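Local coordinates for possible glutathione S-transferase (Rhodopseudomonas palustris, PDB 3M8N), which probably acts as a glutathione transferase, joining the thiol of glutathione to electrophilic substrates, at residues D151-G156 with I160-L165; A164-T169 with R191-P196; M97-H102 with L140-N145; S12-K17 with A103-I108. One frame throughout, in Å; residues are numbered along the deposited sequence.

Contact 1: D151-G156 with I160-L165; sequences DYFAAG and IADIAL
Asp162, in the first turns of helix 160-169, reaches back to the loop 151-156 and accepts a hydrogen bond from the backbone of Phe153. Phe153 N lies 3.1 Å from Asp162 OD1 and the N-H...O angle is 172°, so the bond is nearly straight; it arrives on the syn side of the oxygen, 19° out of the carboxylate plane. The same OD1 also accepts from Trp188 NE1, while Asp162 OD2 takes the backbone N of Thr159, so three N-H groups hold this buried carboxylate and fix its rotation. The Thr159 bond is the side-chain half of a capping box at the start of helix 160-169, consistent with the N-capping box known at this helix in GSTs.

More loosely, Tyr152 CD1 stands 3.7 Å from Asp162 OD2, with ring and carboxylate planes steeply inclined.

The apolar part belongs to Phe153. Its CG lies anti to the carbonyl carbon, beside the backbone N, which brings Leu165 CD1 over the middle of one ring face, 3.6 Å from the ring centroid and 12° off its normal (a CH-pi contact), and puts Phe153 CD2 at 3.5 Å from Asp162 OD1 at the ring edge. Phe153 CB also approaches Ala161 CB at 4.5 Å.

Outside the two segments, the Phe153 ring meets Trp96 of helix 87-117 and, edge-to-face, Trp188 of helix 183-193. The loop that follows helix 129-146 is thereby packed among three helices of the all-helical domain.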
loop_
_atom_site.group_PDB
_atom_site.type_symbol
_atom_site.label_atom_id
_atom_site.label_comp_id
_atom_site.label_asym_id
_atom_site.label_seq_id
_atom_site.Cartn_x
_atom_site.Cartn_y
_atom_site.Cartn_z
ATOM N N ASP A 151 2.185 -21.838 0.149
ATOM C CA ASP A 151 1.001 -21.932 -0.740
ATOM C C ASP A 151 0.230 -20.618 -0.858
ATOM O O ASP A 151 -0.467 -20.374 -1.834
ATOM C CB ASP A 151 0.013 -23.021 -0.253
ATOM C CG ASP A 151 0.434 -24.456 -0.652
ATOM O OD1 ASP A 151 1.529 -24.618 -1.207
ATOM O OD2 ASP A 151 -0.342 -25.405 -0.397
ATOM N N TYR A 152 0.344 -19.810 0.186
ATOM C CA TYR A 152 -0.307 -18.491 0.280
ATOM C C TYR A 152 0.649 -17.478 0.804
ATOM O O TYR A 152 1.625 -17.832 1.484
ATOM C CB TYR A 152 -1.510 -18.549 1.220
ATOM C CG TYR A 152 -2.613 -19.473 0.766
ATOM C CD1 TYR A 152 -3.545 -19.059 -0.170
ATOM C CD2 TYR A 152 -2.691 -20.789 1.265
ATOM C CE1 TYR A 152 -4.536 -19.915 -0.585
ATOM C CE2 TYR A 152 -3.675 -21.655 0.859
ATOM C CZ TYR A 152 -4.592 -21.222 -0.056
ATOM O OH TYR A 152 -5.607 -22.091 -0.438
ATOM N N PHE A 153 0.352 -16.209 0.537
ATOM C CA PHE A 153 1.323 -15.175 0.892
ATOM C C PHE A 153 1.509 -14.945 2.379
ATOM O O PHE A 153 2.611 -14.703 2.813
ATOM C CB PHE A 153 1.111 -13.873 0.107
ATOM C CG PHE A 153 1.609 -13.956 -1.289
ATOM C CD1 PHE A 153 2.941 -13.702 -1.576
ATOM C CD2 PHE A 153 0.786 -14.354 -2.300
ATOM C CE1 PHE A 153 3.420 -13.841 -2.846
ATOM C CE2 PHE A 153 1.252 -14.484 -3.533
ATOM C CZ PHE A 153 2.563 -14.234 -3.823
ATOM N N ALA A 154 0.467 -15.056 3.183
ATOM C CA ALA A 154 0.639 -14.817 4.621
ATOM C C ALA A 154 -0.069 -15.875 5.421
ATOM O O ALA A 154 -1.147 -16.301 5.003
ATOM C CB ALA A 154 0.069 -13.390 4.992
ATOM N N ALA A 155 0.506 -16.268 6.576
ATOM C CA ALA A 155 -0.218 -17.035 7.599
ATOM C C ALA A 155 -0.659 -18.466 7.188
ATOM O O ALA A 155 -1.548 -19.074 7.812
ATOM C CB ALA A 155 -1.457 -16.243 8.049
ATOM N N GLY A 156 -0.083 -18.962 6.102
ATOM C CA GLY A 156 -0.432 -20.256 5.569
ATOM C C GLY A 156 -1.841 -20.458 5.115
ATOM O O GLY A 156 -2.273 -21.587 5.019
ATOM N N ILE A 160 -6.520 -11.551 2.731
ATOM C CA ILE A 160 -6.686 -10.432 1.808
ATOM C C ILE A 160 -5.423 -10.088 1.025
ATOM O O ILE A 160 -5.508 -9.493 -0.016
ATOM C CB ILE A 160 -7.273 -9.107 2.503
ATOM C CG1 ILE A 160 -6.577 -8.861 3.820
ATOM C CG2 ILE A 160 -8.731 -9.185 2.627
ATOM C CD1 ILE A 160 -6.679 -7.416 4.283
ATOM N N ALA A 161 -4.255 -10.458 1.519
ATOM C CA ALA A 161 -3.014 -10.321 0.757
ATOM C C ALA A 161 -3.038 -11.055 -0.557
ATOM O O ALA A 161 -2.524 -10.526 -1.512
ATOM C CB ALA A 161 -1.825 -10.782 1.524
ATOM N N ASP A 162 -3.611 -12.287 -0.591
ATOM C CA ASP A 162 -3.736 -13.115 -1.816
ATOM C C ASP A 162 -4.686 -12.461 -2.784
ATOM O O ASP A 162 -4.399 -12.355 -3.963
ATOM C CB ASP A 162 -4.244 -14.500 -1.461
ATOM C CG ASP A 162 -3.309 -15.239 -0.583
ATOM O OD1 ASP A 162 -2.245 -15.650 -1.026
ATOM O OD2 ASP A 162 -3.608 -15.403 0.587
ATOM N N ILE A 163 -5.815 -12.010 -2.265
ATOM C CA ILE A 163 -6.814 -11.289 -3.041
ATOM C C ILE A 163 -6.230 -10.023 -3.611
ATOM O O ILE A 163 -6.509 -9.696 -4.743
ATOM C CB ILE A 163 -8.069 -10.954 -2.174
ATOM C CG1 ILE A 163 -8.697 -12.242 -1.649
ATOM C CG2 ILE A 163 -9.080 -10.098 -2.913
ATOM C CD1 ILE A 163 -9.590 -11.980 -0.570
ATOM N N ALA A 164 -5.482 -9.260 -2.821
ATOM C CA ALA A 164 -4.874 -8.047 -3.347
ATOM C C ALA A 164 -3.894 -8.308 -4.488
ATOM O O ALA A 164 -3.970 -7.700 -5.527
ATOM C CB ALA A 164 -4.208 -7.278 -2.239
ATOM N N LEU A 165 -3.006 -9.269 -4.299
ATOM C CA LEU A 165 -2.045 -9.668 -5.324
ATOM C C LEU A 165 -2.719 -10.299 -6.533
ATOM O O LEU A 165 -2.321 -10.079 -7.671
ATOM C CB LEU A 165 -1.014 -10.618 -4.720
ATOM C CG LEU A 165 -0.089 -9.906 -3.747
ATOM C CD1 LEU A 165 0.665 -10.835 -2.839
ATOM C CD2 LEU A 165 0.842 -9.057 -4.513
#

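Contact 2: A164-T169 with R191-P196; sequences ALYGYT and RVEQTP
The ring of Tyr166 carries this contact. Val192 CG1 lies over one face, 4.1 Å from the ring centroid and 29° off the normal, which makes a CH-pi contact displaced toward Tyr166 CD1, 3.7 Å from that methyl. At the hydroxyl end Glu193 OE2 sits at the ring edge, in its plane, and the carboxylate is turned 88° against the ring. His170 stacks on the Tyr166 ring, and Phe198 meets it with planes nearly perpendicular.

The polar link is a short hydrogen bond: Tyr166 OH donates to Glu193 OE2 at 2.6 Å, using the anti lone pair of that oxygen. With CG anti to the backbone N (chi1 -171°), the tyrosine extends from helix 160-169 toward helix 183-193. Glu193 answers with a chain extended beyond CG, whose CG passes 3.2 Å from Tyr166 OH on the way to the carboxylate. Face contact and edge bond together restrict both tilt and rotation of the phenol.

Each segment also has a threonine bonded to its own backbone. Thr169 OG1 donates to Leu165 O at 2.7 Å from above the carbonyl plane, and Thr195 OG1 donates to Val192 O at 3.1 Å; each of these carbonyls also accepts the threonine's backbone N.

Tyr166 further touches Tyr16 and Leu20 of helix 13-24. The arrangement is helix-helix packing within the all-helical C-terminal domain of the GST fold, with its central tyrosine extending to the thioredoxin-like domain.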
loop_
_atom_site.group_PDB
_atom_site.type_symbol
_atom_site.label_atom_id
_atom_site.label_comp_id
_atom_site.label_asym_id
_atom_site.label_seq_id
_atom_site.Cartn_x
_atom_site.Cartn_y
_atom_site.Cartn_z
ATOM N N ALA A 164 -5.482 -9.260 -2.821
ATOM C CA ALA A 164 -4.874 -8.047 -3.347
ATOM C C ALA A 164 -3.894 -8.308 -4.488
ATOM O O ALA A 164 -3.970 -7.700 -5.527
ATOM C CB ALA A 164 -4.208 -7.278 -2.239
ATOM N N LEU A 165 -3.006 -9.269 -4.299
ATOM C CA LEU A 165 -2.045 -9.668 -5.324
ATOM C C LEU A 165 -2.719 -10.299 -6.533
ATOM O O LEU A 165 -2.321 -10.079 -7.671
ATOM C CB LEU A 165 -1.014 -10.618 -4.720
ATOM C CG LEU A 165 -0.089 -9.906 -3.747
ATOM C CD1 LEU A 165 0.665 -10.835 -2.839
ATOM C CD2 LEU A 165 0.842 -9.057 -4.513
ATOM N N TYR A 166 -3.803 -11.009 -6.297
ATOM C CA TYR A 166 -4.494 -11.594 -7.386
ATOM C C TYR A 166 -5.017 -10.607 -8.406
ATOM O O TYR A 166 -5.055 -10.927 -9.559
ATOM C CB TYR A 166 -5.606 -12.557 -6.895
ATOM C CG TYR A 166 -6.213 -13.347 -8.014
ATOM C CD1 TYR A 166 -5.693 -14.581 -8.410
ATOM C CD2 TYR A 166 -7.281 -12.815 -8.728
ATOM C CE1 TYR A 166 -6.287 -15.294 -9.506
ATOM C CE2 TYR A 166 -7.851 -13.485 -9.779
ATOM C CZ TYR A 166 -7.345 -14.716 -10.166
ATOM O OH TYR A 166 -7.977 -15.274 -11.240
ATOM N N GLY A 167 -5.469 -9.443 -7.988
ATOM C CA GLY A 167 -6.046 -8.422 -8.843
ATOM C C GLY A 167 -5.360 -8.119 -10.164
ATOM O O GLY A 167 -5.996 -8.215 -11.225
ATOM N N TYR A 168 -4.093 -7.716 -10.108
ATOM C CA TYR A 168 -3.298 -7.512 -11.298
ATOM C C TYR A 168 -2.561 -8.779 -11.718
ATOM O O TYR A 168 -2.483 -9.050 -12.876
ATOM C CB TYR A 168 -2.356 -6.291 -11.165
ATOM C CG TYR A 168 -3.127 -5.043 -11.071
ATOM C CD1 TYR A 168 -3.997 -4.684 -12.083
ATOM C CD2 TYR A 168 -3.070 -4.260 -9.949
ATOM C CE1 TYR A 168 -4.780 -3.540 -11.998
ATOM C CE2 TYR A 168 -3.866 -3.086 -9.842
ATOM C CZ TYR A 168 -4.712 -2.732 -10.879
ATOM O OH TYR A 168 -5.505 -1.604 -10.812
ATOM N N THR A 169 -2.030 -9.565 -10.781
ATOM C CA THR A 169 -1.310 -10.772 -11.167
ATOM C C THR A 169 -2.107 -11.587 -12.181
ATOM O O THR A 169 -1.546 -12.142 -13.126
ATOM C CB THR A 169 -0.883 -11.641 -9.984
ATOM O OG1 THR A 169 -0.160 -10.851 -9.025
ATOM C CG2 THR A 169 0.063 -12.746 -10.440
ATOM N N ARG A 191 -5.001 -21.771 -7.243
ATOM C CA ARG A 191 -5.478 -22.030 -5.888
ATOM C C ARG A 191 -6.505 -20.992 -5.446
ATOM O O ARG A 191 -7.556 -21.311 -4.885
ATOM C CB ARG A 191 -4.274 -21.991 -5.005
ATOM C CG ARG A 191 -4.401 -22.658 -3.733
ATOM C CD ARG A 191 -3.060 -22.596 -2.979
ATOM N NE ARG A 191 -2.079 -23.482 -3.569
ATOM C CZ ARG A 191 -0.930 -23.152 -4.163
ATOM N NH1 ARG A 191 -0.493 -21.914 -4.254
ATOM N NH2 ARG A 191 -0.191 -24.125 -4.687
ATOM N N VAL A 192 -6.229 -19.745 -5.749
ATOM C CA VAL A 192 -7.159 -18.658 -5.533
ATOM C C VAL A 192 -8.451 -18.800 -6.293
ATOM O O VAL A 192 -9.518 -18.658 -5.745
ATOM C CB VAL A 192 -6.511 -17.265 -5.825
ATOM C CG1 VAL A 192 -7.540 -16.190 -5.691
ATOM C CG2 VAL A 192 -5.424 -17.032 -4.852
ATOM N N GLU A 193 -8.361 -19.069 -7.572
ATOM C CA GLU A 193 -9.549 -19.401 -8.348
ATOM C C GLU A 193 -10.393 -20.597 -7.870
ATOM O O GLU A 193 -11.501 -20.671 -8.256
ATOM C CB GLU A 193 -9.209 -19.512 -9.829
ATOM C CG GLU A 193 -8.475 -18.339 -10.314
ATOM C CD GLU A 193 -7.613 -18.603 -11.460
ATOM O OE1 GLU A 193 -7.484 -19.753 -11.908
ATOM O OE2 GLU A 193 -7.033 -17.639 -11.949
ATOM N N GLN A 194 -9.877 -21.501 -7.039
ATOM C CA GLN A 194 -10.651 -22.670 -6.669
ATOM C C GLN A 194 -11.246 -22.533 -5.313
ATOM O O GLN A 194 -11.889 -23.497 -4.856
ATOM C CB GLN A 194 -9.891 -24.007 -6.675
ATOM C CG GLN A 194 -8.742 -24.108 -7.586
ATOM C CD GLN A 194 -8.974 -24.776 -8.926
ATOM O OE1 GLN A 194 -9.564 -24.182 -9.822
ATOM N NE2 GLN A 194 -8.368 -25.954 -9.112
ATOM N N THR A 195 -11.024 -21.367 -4.677
ATOM C CA THR A 195 -11.655 -20.984 -3.421
ATOM C C THR A 195 -13.107 -20.855 -3.665
ATOM O O THR A 195 -13.514 -20.318 -4.665
ATOM C CB THR A 195 -11.154 -19.598 -2.902
ATOM O OG1 THR A 195 -9.744 -19.602 -2.799
ATOM C CG2 THR A 195 -11.668 -19.272 -1.538
ATOM N N PRO A 196 -13.912 -21.364 -2.736
ATOM C CA PRO A 196 -15.341 -21.312 -2.920
ATOM C C PRO A 196 -15.806 -19.891 -2.928
ATOM O O PRO A 196 -15.362 -19.101 -2.119
ATOM C CB PRO A 196 -15.885 -22.018 -1.672
ATOM C CG PRO A 196 -14.782 -22.918 -1.264
ATOM C CD PRO A 196 -13.532 -22.201 -1.582
#

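Contact 3: M97-H102 with L140-N145; sequences MFFEQH and LQVMEN
Phe99 of helix 87-117 points its ring at Val142 and Met143 of helix 129-146, an apolar contact between two long helices of the helical GST C-terminal domain. Phe99 CZ comes to 3.8 Å from Val142 CB, and Phe99 CE1 to 3.9 Å from Val142 CG1. On the neighbouring ring atom, Phe99 CE2 is 3.9 Å from CG of Met143, which is modelled as selenomethionine. Both partners approach the ring obliquely, and no hydrogen bond joins the segments: packing alone holds them together here.

Torsions explain how one ring spans the gap. The nearest backbone pair, Phe99 CA and Val142 CA, is 9.9 Å apart, and Phe99 has CG anti to the backbone N (chi1 170°), carrying the far end of the ring to the other helix. Val142 meets it from the opposite direction, while Met143 CG, anti to the carbonyl carbon, is set beside Phe99 CE2.

Further out, Trp96 meets Phe99 edge-to-face, and Met143 continues onto Phe153, Trp188 and Thr169. Glu144 is bound to the start of helix 183-193, its OE1 and OE2 accepting from Val185 N and Ala184 N. Helix 87-117 also meets the second subunit, where Phe98 stacks on Phe98 of that subunit and His102 NE2 bonds to its Glu68 OE2. Within segment 97-102, the carbonyl atom Phe99 O lies 3.9 Å above the plane of the His102 ring, offset toward its rim.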
loop_
_atom_site.group_PDB
_atom_site.type_symbol
_atom_site.label_atom_id
_atom_site.label_comp_id
_atom_site.label_asym_id
_atom_site.label_seq_id
_atom_site.Cartn_x
_atom_site.Cartn_y
_atom_site.Cartn_z
HETATM N N MSE A 97 0.410 -6.695 0.926
HETATM C CA MSE A 97 -0.404 -5.645 0.306
HETATM C C MSE A 97 0.307 -4.322 0.053
HETATM O O MSE A 97 -0.001 -3.642 -0.920
HETATM C CB MSE A 97 -1.616 -5.361 1.175
HETATM C CG MSE A 97 -2.357 -6.567 1.476
HETATM SE SE MSE A 97 -4.024 -6.330 2.478
HETATM C CE MSE A 97 -4.913 -5.634 1.096
ATOM N N PHE A 98 1.203 -3.922 0.950
ATOM C CA PHE A 98 2.051 -2.783 0.674
ATOM C C PHE A 98 2.985 -3.064 -0.483
ATOM O O PHE A 98 3.166 -2.201 -1.307
ATOM C CB PHE A 98 2.785 -2.293 1.915
ATOM C CG PHE A 98 1.904 -1.476 2.830
ATOM C CD1 PHE A 98 1.354 -0.294 2.389
ATOM C CD2 PHE A 98 1.556 -1.934 4.101
ATOM C CE1 PHE A 98 0.523 0.493 3.222
ATOM C CE2 PHE A 98 0.679 -1.197 4.913
ATOM C CZ PHE A 98 0.195 0.045 4.459
ATOM N N PHE A 99 3.493 -4.293 -0.577
ATOM C CA PHE A 99 4.276 -4.735 -1.713
ATOM C C PHE A 99 3.487 -4.658 -2.948
ATOM O O PHE A 99 3.994 -4.163 -3.904
ATOM C CB PHE A 99 4.781 -6.141 -1.496
ATOM C CG PHE A 99 5.407 -6.797 -2.722
ATOM C CD1 PHE A 99 6.750 -6.682 -2.986
ATOM C CD2 PHE A 99 4.651 -7.622 -3.548
ATOM C CE1 PHE A 99 7.298 -7.342 -4.095
ATOM C CE2 PHE A 99 5.224 -8.262 -4.630
ATOM C CZ PHE A 99 6.514 -8.117 -4.896
ATOM N N GLU A 100 2.250 -5.108 -2.952
ATOM C CA GLU A 100 1.413 -4.982 -4.150
ATOM C C GLU A 100 1.266 -3.538 -4.542
ATOM O O GLU A 100 1.324 -3.225 -5.686
ATOM C CB GLU A 100 0.039 -5.621 -3.940
ATOM C CG GLU A 100 -0.880 -5.685 -5.151
ATOM C CD GLU A 100 -1.811 -4.460 -5.374
ATOM O OE1 GLU A 100 -1.832 -3.497 -4.604
ATOM O OE2 GLU A 100 -2.539 -4.402 -6.373
ATOM N N GLN A 101 1.111 -2.641 -3.593
ATOM C CA GLN A 101 0.936 -1.186 -3.866
ATOM C C GLN A 101 2.106 -0.462 -4.585
ATOM O O GLN A 101 1.856 0.298 -5.482
ATOM C CB GLN A 101 0.529 -0.436 -2.562
ATOM C CG GLN A 101 -0.525 0.712 -2.668
ATOM C CD GLN A 101 -1.614 0.466 -3.661
ATOM O OE1 GLN A 101 -1.752 1.219 -4.608
ATOM N NE2 GLN A 101 -2.364 -0.631 -3.502
ATOM N N HIS A 102 3.358 -0.705 -4.197
ATOM C CA HIS A 102 4.513 -0.104 -4.891
ATOM C C HIS A 102 5.170 -0.934 -6.007
ATOM O O HIS A 102 5.795 -0.367 -6.842
ATOM C CB HIS A 102 5.586 0.363 -3.905
ATOM C CG HIS A 102 6.360 -0.752 -3.289
ATOM N ND1 HIS A 102 7.516 -1.243 -3.843
ATOM C CD2 HIS A 102 6.167 -1.444 -2.147
ATOM C CE1 HIS A 102 7.974 -2.229 -3.094
ATOM N NE2 HIS A 102 7.168 -2.381 -2.061
ATOM N N LEU A 140 7.086 -10.344 -9.819
ATOM C CA LEU A 140 6.684 -11.718 -10.033
ATOM C C LEU A 140 7.708 -12.693 -9.560
ATOM O O LEU A 140 7.387 -13.767 -9.127
ATOM C CB LEU A 140 6.423 -11.943 -11.452
ATOM C CG LEU A 140 5.222 -11.233 -11.963
ATOM C CD1 LEU A 140 5.344 -11.154 -13.445
ATOM C CD2 LEU A 140 4.007 -11.998 -11.593
ATOM N N GLN A 141 8.951 -12.285 -9.561
ATOM C CA GLN A 141 10.022 -13.132 -9.088
ATOM C C GLN A 141 10.093 -13.178 -7.610
ATOM O O GLN A 141 10.395 -14.219 -7.050
ATOM C CB GLN A 141 11.383 -12.638 -9.623
ATOM C CG GLN A 141 12.448 -13.681 -9.642
ATOM C CD GLN A 141 12.067 -14.800 -10.590
ATOM O OE1 GLN A 141 11.830 -14.541 -11.781
ATOM N NE2 GLN A 141 11.946 -16.041 -10.056
ATOM N N VAL A 142 9.860 -12.035 -6.968
ATOM C CA VAL A 142 9.741 -11.997 -5.522
ATOM C C VAL A 142 8.582 -12.922 -5.151
ATOM O O VAL A 142 8.658 -13.660 -4.189
ATOM C CB VAL A 142 9.493 -10.548 -4.958
ATOM C CG1 VAL A 142 9.284 -10.589 -3.454
ATOM C CG2 VAL A 142 10.657 -9.640 -5.259
HETATM N N MSE A 143 7.525 -12.895 -5.938
HETATM C CA MSE A 143 6.371 -13.734 -5.658
HETATM C C MSE A 143 6.639 -15.231 -5.886
HETATM O O MSE A 143 6.288 -16.067 -5.047
HETATM C CB MSE A 143 5.177 -13.255 -6.458
HETATM C CG MSE A 143 4.609 -11.890 -6.008
HETATM SE SE MSE A 143 3.428 -11.268 -7.325
HETATM C CE MSE A 143 1.907 -12.336 -7.163
ATOM N N GLU A 144 7.268 -15.552 -7.018
ATOM C CA GLU A 144 7.722 -16.903 -7.322
ATOM C C GLU A 144 8.591 -17.428 -6.213
ATOM O O GLU A 144 8.354 -18.511 -5.697
ATOM C CB GLU A 144 8.558 -16.884 -8.587
ATOM C CG GLU A 144 8.905 -18.248 -9.073
ATOM C CD GLU A 144 7.704 -18.962 -9.602
ATOM O OE1 GLU A 144 6.662 -18.329 -9.739
ATOM O OE2 GLU A 144 7.781 -20.162 -9.908
ATOM N N ASN A 145 9.610 -16.677 -5.854
ATOM C CA ASN A 145 10.522 -17.189 -4.864
ATOM C C ASN A 145 9.852 -17.555 -3.530
ATOM O O ASN A 145 10.240 -18.534 -2.852
ATOM C CB ASN A 145 11.787 -16.305 -4.789
ATOM C CG ASN A 145 12.354 -16.144 -3.355
ATOM O OD1 ASN A 145 11.810 -15.349 -2.526
ATOM N ND2 ASN A 145 13.483 -16.830 -3.068
#

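Contact 4: S12-K17 with A103-I108; sequences SGNSYK and ALEPNI
Asn14 and Glu105 meet through one amide nitrogen and one carboxylate. Asn14 ND2 donates to Glu105 OE1 at 3.1 Å with an N-H...O angle of 152°, using the syn lone pair of that oxygen, and OE1 lies only 3° out of the amide plane. A second, weak bond runs from Asn14 ND2 to Glu105 OE2 at 3.4 Å. Amide and carboxylate are nearly coplanar, although the side chains themselves cross at about a right angle. Glu105 gets there with CG anti to its backbone N (chi1 162°) and a bend at the next torsion.

The other end of the amide is held as well. Lys17 NZ, one turn further along helix 13-24, donates to Asn14 OD1 at 3.2 Å, close to the line of the C=O bond, and this fixes which way the amide faces. Lys17 NZ also forms a salt bridge with Glu100 and stands 5.0 Å from Glu105 OE1. Ser12 caps the start of the helix through a weak bond from Ser15 N to Ser12 OG at 3.4 Å.

Packing between the segments themselves is slight, 71 Å² of buried surface in all. On the other helix, the turn around Glu105 is kinked and includes a wider pi-type turn. Since 12-17 belongs to the thioredoxin-like N-terminal domain and 103-108 to the helical C-terminal domain, the contact is a polar bridge across the interdomain cleft of the GST fold.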
loop_
_atom_site.group_PDB
_atom_site.type_symbol
_atom_site.label_atom_id
_atom_site.label_comp_id
_atom_site.label_asym_id
_atom_site.label_seq_id
_atom_site.Cartn_x
_atom_site.Cartn_y
_atom_site.Cartn_z
ATOM N N SER A 12 -11.813 -2.308 -13.911
ATOM C CA SER A 12 -10.706 -1.898 -13.068
ATOM C C SER A 12 -10.181 -3.001 -12.116
ATOM O O SER A 12 -10.976 -3.632 -11.397
ATOM C CB SER A 12 -11.194 -0.737 -12.260
ATOM O OG SER A 12 -10.331 -0.506 -11.226
ATOM N N GLY A 13 -8.864 -3.232 -12.072
ATOM C CA GLY A 13 -8.298 -4.268 -11.231
ATOM C C GLY A 13 -8.416 -3.967 -9.753
ATOM O O GLY A 13 -8.627 -4.850 -8.962
ATOM N N ASN A 14 -8.274 -2.709 -9.363
ATOM C CA ASN A 14 -8.500 -2.335 -7.977
ATOM C C ASN A 14 -9.887 -2.555 -7.485
ATOM O O ASN A 14 -10.048 -2.961 -6.334
ATOM C CB ASN A 14 -8.104 -0.886 -7.722
ATOM C CG ASN A 14 -6.628 -0.706 -7.691
ATOM O OD1 ASN A 14 -5.923 -1.551 -7.220
ATOM N ND2 ASN A 14 -6.148 0.388 -8.232
ATOM N N SER A 15 -10.866 -2.277 -8.350
ATOM C CA SER A 15 -12.232 -2.423 -8.012
ATOM C C SER A 15 -12.550 -3.891 -7.928
ATOM O O SER A 15 -13.315 -4.301 -7.045
ATOM C CB SER A 15 -13.153 -1.827 -9.063
ATOM O OG SER A 15 -13.335 -0.433 -8.963
ATOM N N TYR A 16 -12.021 -4.675 -8.858
ATOM C CA TYR A 16 -12.272 -6.087 -8.831
ATOM C C TYR A 16 -11.751 -6.766 -7.572
ATOM O O TYR A 16 -12.376 -7.672 -7.084
ATOM C CB TYR A 16 -11.692 -6.758 -10.056
ATOM C CG TYR A 16 -11.586 -8.298 -9.971
ATOM C CD1 TYR A 16 -12.708 -9.084 -9.816
ATOM C CD2 TYR A 16 -10.347 -8.944 -10.081
ATOM C CE1 TYR A 16 -12.603 -10.500 -9.743
ATOM C CE2 TYR A 16 -10.246 -10.351 -10.004
ATOM C CZ TYR A 16 -11.381 -11.108 -9.846
ATOM O OH TYR A 16 -11.305 -12.460 -9.810
ATOM N N LYS A 17 -10.604 -6.354 -7.038
ATOM C CA LYS A 17 -10.150 -6.828 -5.709
ATOM C C LYS A 17 -11.242 -6.774 -4.630
ATOM O O LYS A 17 -11.453 -7.732 -3.904
ATOM C CB LYS A 17 -8.932 -6.041 -5.223
ATOM C CG LYS A 17 -7.683 -6.383 -5.902
ATOM C CD LYS A 17 -6.884 -5.141 -6.199
ATOM C CE LYS A 17 -6.265 -4.681 -5.035
ATOM N NZ LYS A 17 -4.991 -4.091 -5.526
ATOM N N ALA A 103 4.977 -2.252 -6.020
ATOM C CA ALA A 103 5.564 -3.147 -7.024
ATOM C C ALA A 103 4.658 -3.678 -8.118
ATOM O O ALA A 103 5.087 -3.770 -9.215
ATOM C CB ALA A 103 6.336 -4.273 -6.374
ATOM N N LEU A 104 3.398 -3.992 -7.851
ATOM C CA LEU A 104 2.439 -4.469 -8.900
ATOM C C LEU A 104 1.582 -3.432 -9.587
ATOM O O LEU A 104 1.529 -3.407 -10.834
ATOM C CB LEU A 104 1.480 -5.561 -8.395
ATOM C CG LEU A 104 1.768 -6.987 -8.787
ATOM C CD1 LEU A 104 3.134 -7.379 -8.294
ATOM C CD2 LEU A 104 0.763 -7.840 -8.166
ATOM N N GLU A 105 0.868 -2.634 -8.783
ATOM C CA GLU A 105 0.052 -1.564 -9.270
ATOM C C GLU A 105 0.789 -0.686 -10.259
ATOM O O GLU A 105 0.330 -0.548 -11.358
ATOM C CB GLU A 105 -0.435 -0.720 -8.100
ATOM C CG GLU A 105 -0.966 0.714 -8.468
ATOM C CD GLU A 105 -2.490 0.787 -8.467
ATOM O OE1 GLU A 105 -3.089 0.058 -7.672
ATOM O OE2 GLU A 105 -3.091 1.564 -9.236
ATOM N N PRO A 106 1.945 -0.116 -9.877
ATOM C CA PRO A 106 2.630 0.801 -10.779
ATOM C C PRO A 106 3.230 0.204 -12.071
ATOM O O PRO A 106 3.604 0.947 -12.963
ATOM C CB PRO A 106 3.757 1.349 -9.914
ATOM C CG PRO A 106 3.375 0.980 -8.543
ATOM C CD PRO A 106 2.738 -0.297 -8.661
ATOM N N ASN A 107 3.301 -1.101 -12.167
ATOM C CA ASN A 107 3.952 -1.726 -13.261
ATOM C C ASN A 107 3.027 -2.644 -13.988
ATOM O O ASN A 107 2.720 -2.427 -15.160
ATOM C CB ASN A 107 5.146 -2.488 -12.724
ATOM C CG ASN A 107 6.178 -1.580 -12.130
ATOM O OD1 ASN A 107 6.544 -1.720 -10.971
ATOM N ND2 ASN A 107 6.653 -0.646 -12.910
ATOM N N ILE A 108 2.544 -3.668 -13.298
ATOM C CA ILE A 108 1.585 -4.553 -13.951
ATOM C C ILE A 108 0.269 -3.884 -14.107
ATOM O O ILE A 108 -0.418 -4.070 -15.104
ATOM C CB ILE A 108 1.411 -5.903 -13.230
ATOM C CG1 ILE A 108 2.764 -6.623 -13.106
ATOM C CG2 ILE A 108 0.308 -6.730 -13.903
ATOM C CD1 ILE A 108 2.667 -8.095 -12.837
#

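In the fold
Contacts 1, 2 and 3 lie within the helical C-terminal domain, while contact 4 joins that domain to the thioredoxin-like one. Helix 160-169 serves contacts 1 and 2, which share Ala164 and Leu165 and have centres 9 Å apart; helix 87-117 serves contacts 3 and 4, centres 12 Å apart. Contacts 1 and 4 are the most widely separated, at about 15 Å between centres. Along the chain contacts 3 and 4 interleave, and both close before contact 1 opens; contact 2 follows from the end of contact 1. The salt bridge Glu100 OE2 to Lys17 NZ, 2.6 Å, ties contact 3 to contact 4 and thus couples the helical core to the domain interface.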